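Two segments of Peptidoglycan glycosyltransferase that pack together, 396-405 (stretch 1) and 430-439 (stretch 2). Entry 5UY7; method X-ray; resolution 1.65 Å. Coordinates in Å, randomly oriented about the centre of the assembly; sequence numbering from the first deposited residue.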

# COMPACT_ATOMS: atom_id res chain seq x y z
N ALA A 396 1.76 3.54 -6.45
CA ALA A 396 1.01 4.51 -5.65
C ALA A 396 1.71 4.82 -4.33
O ALA A 396 1.75 5.98 -3.90
CB ALA A 396 -0.41 4.00 -5.40
N TYR A 397 2.28 3.80 -3.67
CA TYR A 397 2.92 4.05 -2.38
C TYR A 397 4.20 4.88 -2.52
O TYR A 397 4.64 5.48 -1.53
CB TYR A 397 3.19 2.73 -1.64
CG TYR A 397 2.06 2.39 -0.68
CD1 TYR A 397 0.81 2.00 -1.16
CD2 TYR A 397 2.22 2.50 0.70
CE1 TYR A 397 -0.24 1.72 -0.29
CE2 TYR A 397 1.18 2.22 1.57
CZ TYR A 397 -0.05 1.82 1.07
OH TYR A 397 -1.08 1.56 1.95
N THR A 398 4.79 4.96 -3.72
CA THR A 398 5.94 5.85 -3.87
C THR A 398 5.52 7.30 -3.67
O THR A 398 6.35 8.11 -3.29
CB THR A 398 6.65 5.70 -5.23
OG1 THR A 398 5.81 6.16 -6.31
CG2 THR A 398 7.10 4.24 -5.46
N ALA A 399 4.24 7.63 -3.89
CA ALA A 399 3.80 9.00 -3.65
C ALA A 399 3.91 9.35 -2.18
O ALA A 399 4.27 10.47 -1.82
CB ALA A 399 2.36 9.20 -4.15
N ILE A 400 3.61 8.39 -1.30
CA ILE A 400 3.73 8.64 0.13
C ILE A 400 5.19 8.63 0.54
O ILE A 400 5.61 9.40 1.40
CB ILE A 400 2.90 7.61 0.91
CG1 ILE A 400 1.41 7.83 0.63
CG2 ILE A 400 3.21 7.65 2.42
CD1 ILE A 400 0.52 6.71 1.17
N ALA A 401 5.99 7.76 -0.09
CA ALA A 401 7.40 7.65 0.27
C ALA A 401 8.21 8.86 -0.18
O ALA A 401 9.09 9.31 0.56
CB ALA A 401 8.00 6.38 -0.36
N HIS A 402 7.96 9.35 -1.39
CA HIS A 402 8.77 10.39 -2.03
C HIS A 402 8.14 11.77 -1.86
O HIS A 402 7.91 12.49 -2.83
CB HIS A 402 8.96 10.04 -3.51
CG HIS A 402 9.99 10.87 -4.22
ND1 HIS A 402 11.15 10.34 -4.73
CD2 HIS A 402 10.02 12.19 -4.54
CE1 HIS A 402 11.86 11.29 -5.31
NE2 HIS A 402 11.20 12.42 -5.21
N ASP A 403 7.83 12.13 -0.62
CA ASP A 403 7.40 13.48 -0.26
C ASP A 403 6.22 13.97 -1.09
O ASP A 403 6.12 15.15 -1.44
CB ASP A 403 8.57 14.46 -0.37
CG ASP A 403 9.58 14.27 0.74
OD1 ASP A 403 9.34 13.41 1.61
OD2 ASP A 403 10.61 14.97 0.74
N GLY A 404 5.30 13.06 -1.40
CA GLY A 404 4.08 13.42 -2.09
C GLY A 404 4.13 13.29 -3.60
O GLY A 404 3.09 13.41 -4.25
N GLU A 405 5.30 13.01 -4.17
CA GLU A 405 5.48 12.97 -5.62
C GLU A 405 5.59 11.51 -6.06
O GLU A 405 6.55 10.82 -5.70
CB GLU A 405 6.71 13.76 -6.04
CG GLU A 405 6.85 13.85 -7.56
CD GLU A 405 8.07 14.64 -7.99
OE1 GLU A 405 9.02 14.75 -7.19
OE2 GLU A 405 8.07 15.17 -9.13
N THR A 430 1.75 16.53 3.93
CA THR A 430 0.83 15.40 4.01
C THR A 430 1.57 14.08 3.98
O THR A 430 1.30 13.19 4.79
CB THR A 430 -0.17 15.46 2.86
OG1 THR A 430 -0.99 16.61 3.04
CG2 THR A 430 -1.05 14.19 2.82
N ALA A 431 2.51 13.92 3.05
CA ALA A 431 3.21 12.65 2.92
C ALA A 431 3.98 12.32 4.20
O ALA A 431 3.95 11.17 4.66
CB ALA A 431 4.16 12.67 1.72
N ARG A 432 4.62 13.32 4.80
CA ARG A 432 5.36 13.10 6.04
C ARG A 432 4.42 12.69 7.17
O ARG A 432 4.72 11.77 7.93
CB ARG A 432 6.14 14.36 6.41
N GLU A 433 3.27 13.37 7.27
CA GLU A 433 2.28 13.02 8.30
C GLU A 433 1.82 11.58 8.15
O GLU A 433 1.69 10.85 9.14
CB GLU A 433 1.08 13.97 8.22
CG GLU A 433 1.36 15.37 8.75
CD GLU A 433 0.23 16.35 8.45
OE1 GLU A 433 -0.58 16.08 7.55
OE2 GLU A 433 0.16 17.40 9.14
N VAL A 434 1.58 11.14 6.91
CA VAL A 434 1.08 9.78 6.72
C VAL A 434 2.19 8.76 6.95
O VAL A 434 1.92 7.68 7.49
CB VAL A 434 0.44 9.66 5.32
CG1 VAL A 434 0.07 8.22 5.01
CG2 VAL A 434 -0.81 10.53 5.29
N ARG A 435 3.44 9.08 6.60
CA ARG A 435 4.52 8.14 6.90
C ARG A 435 4.61 7.89 8.40
O ARG A 435 4.82 6.75 8.83
CB ARG A 435 5.85 8.65 6.35
CG ARG A 435 5.95 8.56 4.81
CD ARG A 435 7.40 8.63 4.30
NE ARG A 435 8.12 9.81 4.75
CZ ARG A 435 8.03 11.01 4.17
NH1 ARG A 435 7.23 11.21 3.13
NH2 ARG A 435 8.75 12.02 4.64
N THR A 436 4.45 8.95 9.21
CA THR A 436 4.41 8.79 10.66
C THR A 436 3.29 7.84 11.07
O THR A 436 3.49 6.95 11.92
CB THR A 436 4.27 10.16 11.33
OG1 THR A 436 5.42 10.95 11.03
CG2 THR A 436 4.11 10.04 12.86
N MET A 437 2.11 7.99 10.46
CA MET A 437 1.00 7.09 10.77
C MET A 437 1.30 5.66 10.35
O MET A 437 0.93 4.71 11.05
CB MET A 437 -0.28 7.60 10.10
CG MET A 437 -0.70 8.97 10.58
SD MET A 437 -2.11 9.52 9.60
CE MET A 437 -2.36 11.17 10.26
N LEU A 438 1.96 5.49 9.20
CA LEU A 438 2.25 4.13 8.74
C LEU A 438 3.18 3.39 9.69
O LEU A 438 3.10 2.16 9.80
CB LEU A 438 2.86 4.16 7.34
CG LEU A 438 1.92 4.54 6.19
CD1 LEU A 438 2.72 4.56 4.89
CD2 LEU A 438 0.73 3.59 6.06
N GLU A 439 4.08 4.10 10.37
CA GLU A 439 4.93 3.45 11.37
C GLU A 439 4.10 2.86 12.50
O GLU A 439 4.49 1.83 13.08
CB GLU A 439 5.94 4.43 11.95
CG GLU A 439 7.00 4.90 11.01
CD GLU A 439 8.12 5.66 11.73
OE1 GLU A 439 8.78 5.06 12.61
OE2 GLU A 439 8.28 6.86 11.45
O HOH W 1 7.35 14.23 2.81

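Stretch 1 is the end of a helix that runs through Ala401 and then breaks into a turn; stretch 2 is helical throughout. The two helix axes cross steeply, at 102° between their N-to-C directions, and come no nearer than 9.1 Å. The backbones are closest where the first helix ends, with Ile400 CA 4.9 Å from Ala431 CA. His402 is the first residue to leave helical phi/psi, and a type I' turn from His402 to Glu405 follows, tied by Glu405 N to His402 O at 3.0 Å. Gly404 suits this turn because its phi/psi of 93/-8 would jam a CB against the preceding carbonyl oxygen.

Ala431 sits at this close approach, and its small side chain suits the tight spacing. Its CB points toward stretch 1 and lies 3.3 Å from Gly404 N and 3.6 Å from Ile400 O, so a single methyl group fills the space beside the turn.

Ile400 fits as a knob among Ala431, Val434, Arg435 and Leu438, residues spaced along one side of the second helix. Its CG2 lies 4.1 Å from Val434 CG1, 4.0 Å from Leu438 CD1 and 3.7 Å from Arg435 CG, the last an aliphatic part of a charged side chain. Tyr397 extends this apolar patch, with its CE2 4.3 Å from Leu438 CD1.

Arg435 has the length to lie against Ile400 and still reach the helix end, where carbonyls lack the usual helical partners. Its NH1 donates a hydrogen bond to Ile400 O (3.0 Å, 157°), which lies near the guanidinium plane, while Ala401 O sits over one face. Asp403 supplies the opposite charge: its CB points away from stretch 2, yet OD1 comes within 3.4 Å of Arg435 NH2 in a salt bridge. A water reinforces this long pairing, donating to Asp403 OD1 and accepting from Arg435 NH1.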